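Local coordinates for protein lovastatin nonaketide synthase, polyketide synthase component (Aspergillus terreus, PDB 7CPX) that builds the polyketide chain of dihydromonacolin L, the lovastatin precursor, from malonyl-CoA by repeated condensation, methylation and reduction, working with the partner protein LovC, at residues A[1748-1753]-A[2248-2253]. The protein carries 2 engineered substitutions. Residues are numbered along the deposited sequence; the frame is centred on the assembly and turned at random.
Sequences RREHPD and DVMLNN
M2250 and E1750 reach toward each other, tip to tip, and each has more surface buried by the contact than any other residue of the two segments. M2250 SD lies 3.3 Å from both CG and CD of E1750, beside the methylenes and the carboxylate carbon. The flexible, unbranched thioether can bend at chi2 and chi3 (-54°), putting CE between the carboxylate and the imidazole of H1751. H1751, the first residue past helix 1735-1750, makes an oblique sulfur-aromatic approach, M2250 SD 5.3 Å from its ring centroid and 34° off the normal. Helix 1735-1750 links neighbouring parallel strands 1720-1728 and 1755-1761 of a separate sheet, probably the structural half of a split ketoreductase, as in related synthases; segment 2248-2253 is a loop of the catalytic ketoreductase domain, between strand 2236-2241 of its Rossmann-type sheet and helix 2256-2276. No hydrogen bond joins the segments. Instead, E1750 OE2 makes a weak one to A2305 N, at the start of helix 2305-2323, whose dipole would probably suit a carboxylate. L2251, buried, brings CD1 to 3.8 Å from E1750 OE1; its branched side chain also packs on M1743, I1747 and helix 1705-1719. At the exposed margin, N2252 ND2 meets the imidazole edge at H1751 CE1, amide and ring planes 79° apart.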
loop_
_atom_site.group_PDB
_atom_site.type_symbol
_atom_site.label_atom_id
_atom_site.label_comp_id
_atom_site.label_asym_id
_atom_site.label_seq_id
_atom_site.Cartn_x
_atom_site.Cartn_y
_atom_site.Cartn_z
ATOM N N ARG A 1748 -68.209 15.780 21.224
ATOM C CA ARG A 1748 -67.509 16.992 21.633
ATOM C C ARG A 1748 -66.518 17.437 20.567
ATOM O O ARG A 1748 -66.183 18.624 20.484
ATOM C CB ARG A 1748 -66.794 16.762 22.964
ATOM C CG ARG A 1748 -66.176 18.017 23.557
ATOM C CD ARG A 1748 -65.705 17.803 24.988
ATOM N NE ARG A 1748 -64.679 16.771 25.092
ATOM C CZ ARG A 1748 -64.897 15.519 25.475
ATOM N NH1 ARG A 1748 -66.108 15.089 25.793
ATOM N NH2 ARG A 1748 -63.871 14.675 25.546
ATOM N N ARG A 1749 -66.041 16.502 19.748
ATOM C CA ARG A 1749 -65.182 16.812 18.614
ATOM C C ARG A 1749 -65.991 17.150 17.369
ATOM O O ARG A 1749 -65.661 18.098 16.649
ATOM C CB ARG A 1749 -64.265 15.624 18.321
ATOM C CG ARG A 1749 -63.436 15.174 19.509
ATOM C CD ARG A 1749 -62.105 15.886 19.546
ATOM N NE ARG A 1749 -61.265 15.496 18.419
ATOM C CZ ARG A 1749 -60.496 14.416 18.394
ATOM N NH1 ARG A 1749 -60.413 13.600 19.433
ATOM N NH2 ARG A 1749 -59.793 14.146 17.298
ATOM N N GLU A 1750 -67.046 16.378 17.108
ATOM C CA GLU A 1750 -67.881 16.615 15.937
ATOM C C GLU A 1750 -68.514 17.997 15.990
ATOM O O GLU A 1750 -68.455 18.762 15.021
ATOM C CB GLU A 1750 -68.965 15.542 15.850
ATOM C CG GLU A 1750 -68.442 14.139 15.611
ATOM C CD GLU A 1750 -69.505 13.076 15.809
ATOM O OE1 GLU A 1750 -70.632 13.427 16.221
ATOM O OE2 GLU A 1750 -69.214 11.889 15.552
ATOM N N HIS A 1751 -69.122 18.332 17.122
ATOM C CA HIS A 1751 -69.794 19.609 17.300
ATOM C C HIS A 1751 -69.042 20.429 18.339
ATOM O O HIS A 1751 -69.467 20.503 19.499
ATOM C CB HIS A 1751 -71.246 19.397 17.727
ATOM C CG HIS A 1751 -72.040 18.565 16.770
ATOM N ND1 HIS A 1751 -72.559 19.069 15.597
ATOM C CD2 HIS A 1751 -72.405 17.262 16.813
ATOM C CE1 HIS A 1751 -73.208 18.113 14.959
ATOM N NE2 HIS A 1751 -73.131 17.007 15.676
ATOM N N PRO A 1752 -67.923 21.055 17.968
ATOM C CA PRO A 1752 -67.167 21.833 18.961
ATOM C C PRO A 1752 -67.989 22.932 19.605
ATOM O O PRO A 1752 -67.765 23.255 20.779
ATOM C CB PRO A 1752 -65.993 22.396 18.147
ATOM C CG PRO A 1752 -66.442 22.340 16.725
ATOM C CD PRO A 1752 -67.326 21.140 16.625
ATOM N N ASP A 1753 -68.938 23.516 18.873
ATOM C CA ASP A 1753 -69.836 24.496 19.469
ATOM C C ASP A 1753 -70.750 23.872 20.513
ATOM O O ASP A 1753 -71.303 24.596 21.349
ATOM C CB ASP A 1753 -70.675 25.166 18.381
ATOM C CG ASP A 1753 -69.826 25.796 17.295
ATOM O OD1 ASP A 1753 -68.701 26.243 17.603
ATOM O OD2 ASP A 1753 -70.283 25.843 16.134
ATOM N N ASP A 2248 -67.610 5.756 8.834
ATOM C CA ASP A 2248 -67.208 7.150 9.012
ATOM C C ASP A 2248 -68.375 8.036 8.597
ATOM O O ASP A 2248 -68.516 8.417 7.435
ATOM C CB ASP A 2248 -65.957 7.455 8.200
ATOM C CG ASP A 2248 -64.791 6.559 8.569
ATOM O OD1 ASP A 2248 -64.737 6.103 9.731
ATOM O OD2 ASP A 2248 -63.931 6.311 7.699
ATOM N N VAL A 2249 -69.226 8.368 9.567
ATOM C CA VAL A 2249 -70.421 9.159 9.309
ATOM C C VAL A 2249 -70.765 9.947 10.563
ATOM O O VAL A 2249 -70.491 9.516 11.685
ATOM C CB VAL A 2249 -71.607 8.266 8.875
ATOM C CG1 VAL A 2249 -71.920 7.250 9.957
ATOM C CG2 VAL A 2249 -72.830 9.114 8.567
ATOM N N MET A 2250 -71.373 11.111 10.360
ATOM C CA MET A 2250 -71.814 11.947 11.464
ATOM C C MET A 2250 -73.109 11.412 12.061
ATOM O O MET A 2250 -73.962 10.863 11.359
ATOM C CB MET A 2250 -72.018 13.387 10.993
ATOM C CG MET A 2250 -70.796 14.273 11.148
ATOM S SD MET A 2250 -70.257 14.427 12.861
ATOM C CE MET A 2250 -71.762 14.978 13.664
ATOM N N LEU A 2251 -73.256 11.598 13.375
ATOM C CA LEU A 2251 -74.442 11.095 14.061
ATOM C C LEU A 2251 -75.715 11.668 13.452
ATOM O O LEU A 2251 -76.695 10.943 13.251
ATOM C CB LEU A 2251 -74.369 11.425 15.549
ATOM C CG LEU A 2251 -73.438 10.550 16.388
ATOM C CD1 LEU A 2251 -73.281 11.142 17.768
ATOM C CD2 LEU A 2251 -73.969 9.132 16.487
ATOM N N ASN A 2252 -75.720 12.967 13.154
ATOM C CA ASN A 2252 -76.882 13.559 12.502
ATOM C C ASN A 2252 -77.162 12.879 11.169
ATOM O O ASN A 2252 -78.323 12.673 10.798
ATOM C CB ASN A 2252 -76.668 15.061 12.311
ATOM C CG ASN A 2252 -75.395 15.378 11.551
ATOM O OD1 ASN A 2252 -74.904 14.565 10.769
ATOM N ND2 ASN A 2252 -74.851 16.567 11.781
ATOM N N ASN A 2253 -76.108 12.518 10.436
ATOM C CA ASN A 2253 -76.238 11.783 9.186
ATOM C C ASN A 2253 -76.115 10.275 9.364
ATOM O O ASN A 2253 -76.334 9.536 8.399
ATOM C CB ASN A 2253 -75.181 12.258 8.183
ATOM C CG ASN A 2253 -75.322 13.728 7.842
ATOM O OD1 ASN A 2253 -76.034 14.094 6.906
ATOM N ND2 ASN A 2253 -74.642 14.579 8.601
#